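Local coordinates for protein ribose-5-phosphate isomerase RpiB (Thermotoga maritima, PDB 1O1X) that probably interconverts ribose 5-phosphate and ribulose 5-phosphate, an aldose-ketose isomerisation of the pentose phosphates, at residues Gln63-Asn68 with Asn112-Val117; Ala70-Leu75 with Asp133-Thr138. All coordinates share one frame; numbering follows the deposited sequence. Where two conformers were deposited one is given.

Contact 1 (Gln63-Asn68 with Asn112-Val117); sequences QSILSN and NANILV
The flat carboxamide of Asn114 has Ile65 over one of its faces: the methyl CG2 of Ile65 sits almost directly above the amide nitrogen, 3.8 Å from ND2 of Asn114, and is a little farther from the amide carbon. This is a van der Waals cover, not a polar bond. The polar ends of the amide are taken up by the backbone just before strand 95-97: OD1 accepts from the backbone N of Arg94 and ND2 donates to the backbone O of Gly92. Two bonds to this backbone should keep the amide from turning, which fixes the face that Ile65 covers. The first torsion of Asn114 (chi1 54°) swings the carboxamide to where it can bond Gly92 and Arg94 while that face stays turned to Ile65.

Beside the amide, the contact turns wholly apolar. CG1 of Ile65 meets CG1 of Ile115 at 4.2 Å, a loose touch between two side chains that meet at a slant. With CG2 anti to its N and CG1 beside it (chi1 -67°), Ile65 spreads its branches, one methyl over Asn114 and the other branch to Ile115. Ile65 belongs to the last turn of helix 54-66, which closes at Asn68 in a Schellman motif; the amide N of Asn68 reaches back to O of Ile65 at 3.1 Å. The backbones stay well apart, CA of Ile65 lying 7.7 Å from CA of Asn114. This is the packing of a helix end against the start of a parallel strand in a Rossmann-like alpha/beta/alpha sandwich.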
ATOM      1  N   GLN A  63     -24.722 -15.282   3.930  1.00 12.66           N
ATOM      2  CA  GLN A  63     -26.017 -15.741   4.398  1.00 14.59           C
ATOM      3  C   GLN A  63     -26.311 -15.141   5.790  1.00 14.33           C
ATOM      4  O   GLN A  63     -27.418 -14.756   6.108  1.00 12.44           O
ATOM      5  CB  GLN A  63     -26.019 -17.272   4.426  1.00 15.08           C
ATOM      6  CG  GLN A  63     -27.090 -17.928   5.281  0.65 18.69           C
ATOM      7  CD  GLN A  63     -28.457 -17.697   4.742  0.65 23.64           C
ATOM      8  OE1 GLN A  63     -28.629 -17.501   3.525  0.65 24.80           O
ATOM      9  NE2 GLN A  63     -29.453 -17.709   5.636  0.65 25.97           N
ATOM     10  N   SER A  64     -25.286 -15.081   6.609  1.00 15.07           N
ATOM     11  CA  SER A  64     -25.424 -14.557   7.949  1.00 15.85           C
ATOM     12  C   SER A  64     -25.776 -13.044   7.945  1.00 15.45           C
ATOM     13  O   SER A  64     -26.636 -12.592   8.715  1.00 15.59           O
ATOM     14  CB  SER A  64     -24.158 -14.892   8.735  1.00 15.77           C
ATOM     15  OG  SER A  64     -24.328 -14.471  10.053  1.00 22.05           O
ATOM     16  N   ILE A  65     -25.178 -12.278   7.032  1.00 15.28           N
ATOM     17  CA  ILE A  65     -25.491 -10.861   6.891  1.00 14.25           C
ATOM     18  C   ILE A  65     -26.902 -10.663   6.322  1.00 14.81           C
ATOM     19  O   ILE A  65     -27.696  -9.874   6.856  1.00 13.58           O
ATOM     20  CB  ILE A  65     -24.457 -10.160   6.002  1.00 15.02           C
ATOM     21  CG1 ILE A  65     -23.068 -10.117   6.648  1.00 16.14           C
ATOM     22  CG2 ILE A  65     -24.912  -8.770   5.614  1.00 15.29           C
ATOM     23  CD1 ILE A  65     -23.024  -9.516   8.059  1.00 19.21           C
ATOM     24  N   LEU A  66     -27.235 -11.378   5.251  1.00 14.35           N
ATOM     25  CA  LEU A  66     -28.553 -11.243   4.625  1.00 15.62           C
ATOM     26  C   LEU A  66     -29.696 -11.694   5.527  1.00 14.86           C
ATOM     27  O   LEU A  66     -30.802 -11.167   5.422  1.00 14.77           O
ATOM     28  CB  LEU A  66     -28.621 -12.004   3.289  1.00 15.53           C
ATOM     29  CG  LEU A  66     -27.684 -11.474   2.212  1.00 15.98           C
ATOM     30  CD1 LEU A  66     -27.880 -12.289   0.959  1.00 18.54           C
ATOM     31  CD2 LEU A  66     -27.915 -10.000   1.905  1.00 19.20           C
ATOM     32  N   SER A  67     -29.441 -12.642   6.404  1.00 15.39           N
ATOM     33  CA  SER A  67     -30.453 -13.117   7.373  1.00 15.55           C
ATOM     34  C   SER A  67     -30.531 -12.243   8.656  1.00 16.37           C
ATOM     35  O   SER A  67     -31.244 -12.569   9.581  1.00 16.94           O
ATOM     36  CB  SER A  67     -30.184 -14.568   7.758  0.65 15.64           C
ATOM     37  OG  SER A  67     -29.015 -14.652   8.520  0.65 15.17           O
ATOM     38  N   ASN A  68     -29.759 -11.164   8.710  1.00 17.55           N
ATOM     39  CA  ASN A  68     -29.616 -10.318   9.885  1.00 18.44           C
ATOM     40  C   ASN A  68     -29.176 -11.102  11.129  1.00 18.01           C
ATOM     41  O   ASN A  68     -29.626 -10.807  12.221  1.00 18.32           O
ATOM     42  CB  ASN A  68     -30.920  -9.548  10.169  1.00 19.75           C
ATOM     43  CG  ASN A  68     -30.740  -8.471  11.242  1.00 24.28           C
ATOM     44  OD1 ASN A  68     -29.693  -7.792  11.323  1.00 27.20           O
ATOM     45  ND2 ASN A  68     -31.757  -8.320  12.080  1.00 31.07           N
ATOM     46  N   ASN A 112     -21.303   2.344   2.814  1.00 12.06           N
ATOM     47  CA  ASN A 112     -22.055   1.642   3.873  1.00 10.96           C
ATOM     48  C   ASN A 112     -21.720   0.151   3.839  1.00 11.01           C
ATOM     49  O   ASN A 112     -22.590  -0.712   3.893  1.00 11.04           O
ATOM     50  CB  ASN A 112     -23.581   1.842   3.703  1.00 11.65           C
ATOM     51  CG  ASN A 112     -24.359   1.490   4.949  1.00 13.49           C
ATOM     52  OD1 ASN A 112     -23.757   1.365   6.025  1.00 13.76           O
ATOM     53  ND2 ASN A 112     -25.699   1.344   4.833  1.00 10.05           N
ATOM     54  N   ALA A 113     -20.433  -0.160   3.772  1.00 11.04           N
ATOM     55  CA  ALA A 113     -20.000  -1.525   3.592  1.00 11.09           C
ATOM     56  C   ALA A 113     -20.426  -2.376   4.773  1.00 10.97           C
ATOM     57  O   ALA A 113     -20.355  -1.950   5.940  1.00 11.73           O
ATOM     58  CB  ALA A 113     -18.531  -1.563   3.396  1.00 10.97           C
ATOM     59  N   ASN A 114     -20.857  -3.602   4.481  1.00 11.96           N
ATOM     60  CA  ASN A 114     -21.266  -4.516   5.544  1.00 11.39           C
ATOM     61  C   ASN A 114     -20.363  -5.740   5.671  1.00 11.90           C
ATOM     62  O   ASN A 114     -20.475  -6.491   6.612  1.00 10.96           O
ATOM     63  CB  ASN A 114     -22.761  -4.853   5.448  1.00 12.32           C
ATOM     64  CG  ASN A 114     -23.191  -5.378   4.085  1.00 12.04           C
ATOM     65  OD1 ASN A 114     -22.376  -5.829   3.294  1.00  9.55           O
ATOM     66  ND2 ASN A 114     -24.503  -5.388   3.853  1.00 11.03           N
ATOM     67  N   ILE A 115     -19.419  -5.875   4.752  1.00 11.62           N
ATOM     68  CA  ILE A 115     -18.363  -6.875   4.845  1.00 11.25           C
ATOM     69  C   ILE A 115     -17.022  -6.244   4.562  1.00 11.26           C
ATOM     70  O   ILE A 115     -16.846  -5.541   3.571  1.00 11.89           O
ATOM     71  CB  ILE A 115     -18.584  -8.106   3.892  1.00 10.94           C
ATOM     72  CG1 ILE A 115     -19.874  -8.855   4.239  1.00 11.24           C
ATOM     73  CG2 ILE A 115     -17.400  -9.046   3.965  1.00 11.50           C
ATOM     74  CD1 ILE A 115     -20.087 -10.123   3.447  1.00 12.32           C
ATOM     75  N   LEU A 116     -16.090  -6.492   5.467  1.00 10.61           N
ATOM     76  CA  LEU A 116     -14.701  -6.094   5.334  1.00 10.67           C
ATOM     77  C   LEU A 116     -13.921  -7.282   4.757  1.00 10.59           C
ATOM     78  O   LEU A 116     -13.987  -8.375   5.276  1.00 10.38           O
ATOM     79  CB  LEU A 116     -14.114  -5.694   6.687  1.00 10.53           C
ATOM     80  CG  LEU A 116     -12.586  -5.551   6.787  1.00 10.03           C
ATOM     81  CD1 LEU A 116     -12.158  -4.423   5.889  1.00 10.88           C
ATOM     82  CD2 LEU A 116     -12.159  -5.311   8.211  1.00 11.23           C
ATOM     83  N   VAL A 117     -13.172  -7.042   3.700  1.00 10.23           N
ATOM     84  CA  VAL A 117     -12.340  -8.073   3.138  1.00 10.80           C
ATOM     85  C   VAL A 117     -10.876  -7.696   3.365  1.00 11.03           C
ATOM     86  O   VAL A 117     -10.445  -6.567   3.044  1.00 11.38           O
ATOM     87  CB  VAL A 117     -12.628  -8.272   1.603  1.00  9.82           C
ATOM     88  CG1 VAL A 117     -11.692  -9.315   1.006  1.00  9.74           C
ATOM     89  CG2 VAL A 117     -14.096  -8.613   1.352  1.00 12.30           C
TER

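Contact 2 (Ala70-Leu75 with Asp133-Thr138); sequences ADFGIL and DTFLST
Phe72 and Leu136 are the residues whose CA atoms come nearest, 8.0 Å apart, and strand 72-75 and the end of helix 125-137 touch through side chains. Phe72 carries the strand's share, leaving the strand with CG beside its backbone N (chi1 -66°) and its ring projecting to the helix. Phe135 points an edge at the face of this ring in an offset edge-to-face pair, the centroids 5.5 Å apart and the planes at 71°. The leading atom is CE2 of Phe135, which comes to 3.6 Å from CD1 of Phe72. Leu136 reaches the other half of the ring: its CD2 lies 3.5 Å from CD2 of Phe72. Both helix residues stand on the same side of the Phe72 ring plane, one by each ortho carbon, and between them they pin that side of the ring. Val13, Ile15 and Arg108 also touch Phe72, which makes it a junction between the strand, its neighbour 14-18 and helix 101-109. With an alanine in place of Phe72, the edge of Phe135 and the CD2 methyl of Leu136 would probably lose the ring they rest against, and a gap would open between strand and helix.

Just beyond these residues the helix winds down with side-chain hydroxyls turned back on the backbone. OG of Ser137 donates to O of Asp133 at 2.7 Å, and OG1 of Thr138 to O of Thr134 at 2.6 Å. The latter oxygen also takes the amide N of Ser137, from the opposite face of its carbonyl plane. Through this aromatic and aliphatic seam the middle strand of the parallel sheet is covered by helix 125-137, which belongs to one of the two helix layers of the alpha/beta/alpha sandwich.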
ATOM      1  N   ALA A  70     -25.821 -11.406  11.737  1.00 14.76           N
ATOM      2  CA  ALA A  70     -24.619 -10.687  12.159  1.00 13.85           C
ATOM      3  C   ALA A  70     -24.743  -9.278  11.618  1.00 13.23           C
ATOM      4  O   ALA A  70     -25.463  -9.019  10.652  1.00 13.63           O
ATOM      5  CB  ALA A  70     -23.352 -11.374  11.636  1.00 14.01           C
ATOM      6  N   ASP A  71     -24.048  -8.371  12.253  1.00 12.66           N
ATOM      7  CA  ASP A  71     -24.046  -6.968  11.858  1.00 13.13           C
ATOM      8  C   ASP A  71     -23.023  -6.665  10.752  1.00 13.15           C
ATOM      9  O   ASP A  71     -23.307  -5.896   9.837  1.00 12.95           O
ATOM     10  CB  ASP A  71     -23.723  -6.144  13.091  1.00 12.09           C
ATOM     11  CG  ASP A  71     -24.739  -6.352  14.185  1.00 13.77           C
ATOM     12  OD1 ASP A  71     -25.959  -6.144  13.964  1.00 11.14           O
ATOM     13  OD2 ASP A  71     -24.405  -6.735  15.289  1.00 12.25           O
ATOM     14  N   PHE A  72     -21.819  -7.242  10.880  1.00 12.05           N
ATOM     15  CA  PHE A  72     -20.752  -7.096   9.889  1.00 12.89           C
ATOM     16  C   PHE A  72     -20.110  -8.446   9.607  1.00 12.84           C
ATOM     17  O   PHE A  72     -20.014  -9.306  10.500  1.00 12.71           O
ATOM     18  CB  PHE A  72     -19.636  -6.145  10.353  1.00 13.42           C
ATOM     19  CG  PHE A  72     -20.071  -4.736  10.510  1.00 15.39           C
ATOM     20  CD1 PHE A  72     -20.305  -3.941   9.407  1.00 16.98           C
ATOM     21  CD2 PHE A  72     -20.254  -4.190  11.787  1.00 17.80           C
ATOM     22  CE1 PHE A  72     -20.689  -2.628   9.564  1.00 18.97           C
ATOM     23  CE2 PHE A  72     -20.650  -2.877  11.951  1.00 19.54           C
ATOM     24  CZ  PHE A  72     -20.876  -2.102  10.842  1.00 21.10           C
ATOM     25  N   GLY A  73     -19.637  -8.607   8.378  1.00 12.75           N
ATOM     26  CA  GLY A  73     -18.808  -9.734   8.011  1.00 12.36           C
ATOM     27  C   GLY A  73     -17.351  -9.330   7.845  1.00 11.32           C
ATOM     28  O   GLY A  73     -17.039  -8.198   7.573  1.00 11.62           O
ATOM     29  N   ILE A  74     -16.465 -10.299   8.046  1.00 11.60           N
ATOM     30  CA  ILE A  74     -15.067 -10.198   7.718  1.00 11.32           C
ATOM     31  C   ILE A  74     -14.696 -11.460   6.927  1.00 11.30           C
ATOM     32  O   ILE A  74     -14.883 -12.571   7.377  1.00 10.65           O
ATOM     33  CB  ILE A  74     -14.178 -10.021   8.938  1.00 10.85           C
ATOM     34  CG1 ILE A  74     -14.583  -8.790   9.751  1.00 11.26           C
ATOM     35  CG2 ILE A  74     -12.684  -9.910   8.506  1.00 12.06           C
ATOM     36  CD1 ILE A  74     -13.809  -8.641  11.085  1.00 13.89           C
ATOM     37  N   LEU A  75     -14.204 -11.248   5.711  1.00 11.26           N
ATOM     38  CA  LEU A  75     -13.790 -12.327   4.832  1.00 10.77           C
ATOM     39  C   LEU A  75     -12.332 -12.126   4.478  1.00 10.91           C
ATOM     40  O   LEU A  75     -11.876 -10.999   4.209  1.00 11.56           O
ATOM     41  CB  LEU A  75     -14.635 -12.349   3.556  1.00 11.54           C
ATOM     42  CG  LEU A  75     -16.091 -12.830   3.703  1.00 11.02           C
ATOM     43  CD1 LEU A  75     -16.870 -12.649   2.392  1.00 12.59           C
ATOM     44  CD2 LEU A  75     -16.084 -14.301   4.178  1.00 12.95           C
ATOM     45  N   ASP A 133     -10.767  -2.027  13.429  1.00 12.69           N
ATOM     46  CA  ASP A 133     -11.241  -1.032  14.389  1.00 13.27           C
ATOM     47  C   ASP A 133     -11.910   0.146  13.656  1.00 12.87           C
ATOM     48  O   ASP A 133     -12.966   0.628  14.066  1.00 12.19           O
ATOM     49  CB  ASP A 133     -10.099  -0.436  15.196  1.00 13.79           C
ATOM     50  CG  ASP A 133      -9.533  -1.377  16.258  1.00 18.24           C
ATOM     51  OD1 ASP A 133     -10.103  -2.443  16.552  1.00 20.34           O
ATOM     52  OD2 ASP A 133      -8.482  -1.046  16.847  1.00 26.12           O
ATOM     53  N   THR A 134     -11.298   0.591  12.571  1.00 12.15           N
ATOM     54  CA  THR A 134     -11.865   1.674  11.755  1.00 11.63           C
ATOM     55  C   THR A 134     -13.207   1.276  11.110  1.00 11.92           C
ATOM     56  O   THR A 134     -14.194   2.028  11.143  1.00 10.31           O
ATOM     57  CB  THR A 134     -10.856   2.045  10.673  1.00 11.83           C
ATOM     58  OG1 THR A 134      -9.657   2.490  11.310  1.00 10.53           O
ATOM     59  CG2 THR A 134     -11.342   3.215   9.837  1.00 12.34           C
ATOM     60  N   PHE A 135     -13.233   0.065  10.539  1.00 11.80           N
ATOM     61  CA  PHE A 135     -14.422  -0.472   9.912  1.00 12.21           C
ATOM     62  C   PHE A 135     -15.599  -0.534  10.894  1.00 12.67           C
ATOM     63  O   PHE A 135     -16.707  -0.155  10.558  1.00 12.40           O
ATOM     64  CB  PHE A 135     -14.142  -1.873   9.341  1.00 11.64           C
ATOM     65  CG  PHE A 135     -15.169  -2.341   8.352  1.00 12.41           C
ATOM     66  CD1 PHE A 135     -15.094  -1.944   7.013  1.00 11.80           C
ATOM     67  CD2 PHE A 135     -16.189  -3.201   8.733  1.00 11.68           C
ATOM     68  CE1 PHE A 135     -16.012  -2.423   6.079  1.00 11.51           C
ATOM     69  CE2 PHE A 135     -17.127  -3.650   7.785  1.00 12.19           C
ATOM     70  CZ  PHE A 135     -17.032  -3.262   6.484  1.00 11.62           C
ATOM     71  N   LEU A 136     -15.341  -1.011  12.110  1.00 12.83           N
ATOM     72  CA  LEU A 136     -16.393  -1.216  13.076  1.00 13.99           C
ATOM     73  C   LEU A 136     -16.799   0.057  13.784  1.00 14.97           C
ATOM     74  O   LEU A 136     -17.830   0.097  14.454  1.00 16.89           O
ATOM     75  CB  LEU A 136     -15.959  -2.266  14.106  1.00 13.87           C
ATOM     76  CG  LEU A 136     -15.747  -3.672  13.570  1.00 15.23           C
ATOM     77  CD1 LEU A 136     -15.468  -4.663  14.736  1.00 18.68           C
ATOM     78  CD2 LEU A 136     -16.899  -4.117  12.782  1.00 19.54           C
ATOM     79  N   SER A 137     -16.023   1.117  13.675  1.00 14.80           N
ATOM     80  CA  SER A 137     -16.345   2.292  14.434  1.00 15.18           C
ATOM     81  C   SER A 137     -16.743   3.474  13.572  1.00 15.31           C
ATOM     82  O   SER A 137     -16.978   4.553  14.087  1.00 16.56           O
ATOM     83  CB  SER A 137     -15.184   2.608  15.397  1.00 15.48           C
ATOM     84  OG  SER A 137     -14.077   2.970  14.636  1.00 19.82           O
ATOM     85  N   THR A 138     -16.864   3.302  12.256  1.00 14.45           N
ATOM     86  CA  THR A 138     -17.207   4.405  11.356  1.00 12.58           C
ATOM     87  C   THR A 138     -18.668   4.310  10.903  1.00 12.55           C
ATOM     88  O   THR A 138     -19.092   3.285  10.341  1.00 12.01           O
ATOM     89  CB  THR A 138     -16.310   4.358  10.113  1.00 12.89           C
ATOM     90  OG1 THR A 138     -14.937   4.485  10.502  1.00 11.60           O
ATOM     91  CG2 THR A 138     -16.578   5.550   9.147  1.00 12.21           C
TER

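Overall arrangement
The two contacts lie about 9 Å apart, centre to centre, on either face of one parallel sheet. Contact 1 ties helix 54-66 to strand 115-117, and contact 2 ties strand 72-75 to helix 125-137. Along the chain their segments alternate: 63-68, 70-75, 112-117, 133-138. Since strands 72-75 and 115-117 are neighbours, probable hydrogen bonds join the contacts directly, from Leu116 N to Gly73 O and from Gly73 N to Asn114 O. Packing adds to this, with Ile65 CD1 against Phe72 and Phe135 CZ against Leu116. Helix, sheet and helix are thus layered together. The side chain of Phe135 lies about 8 Å from that of Asn111, a predicted substrate-binding residue, so this packing is near the probable site but not in it.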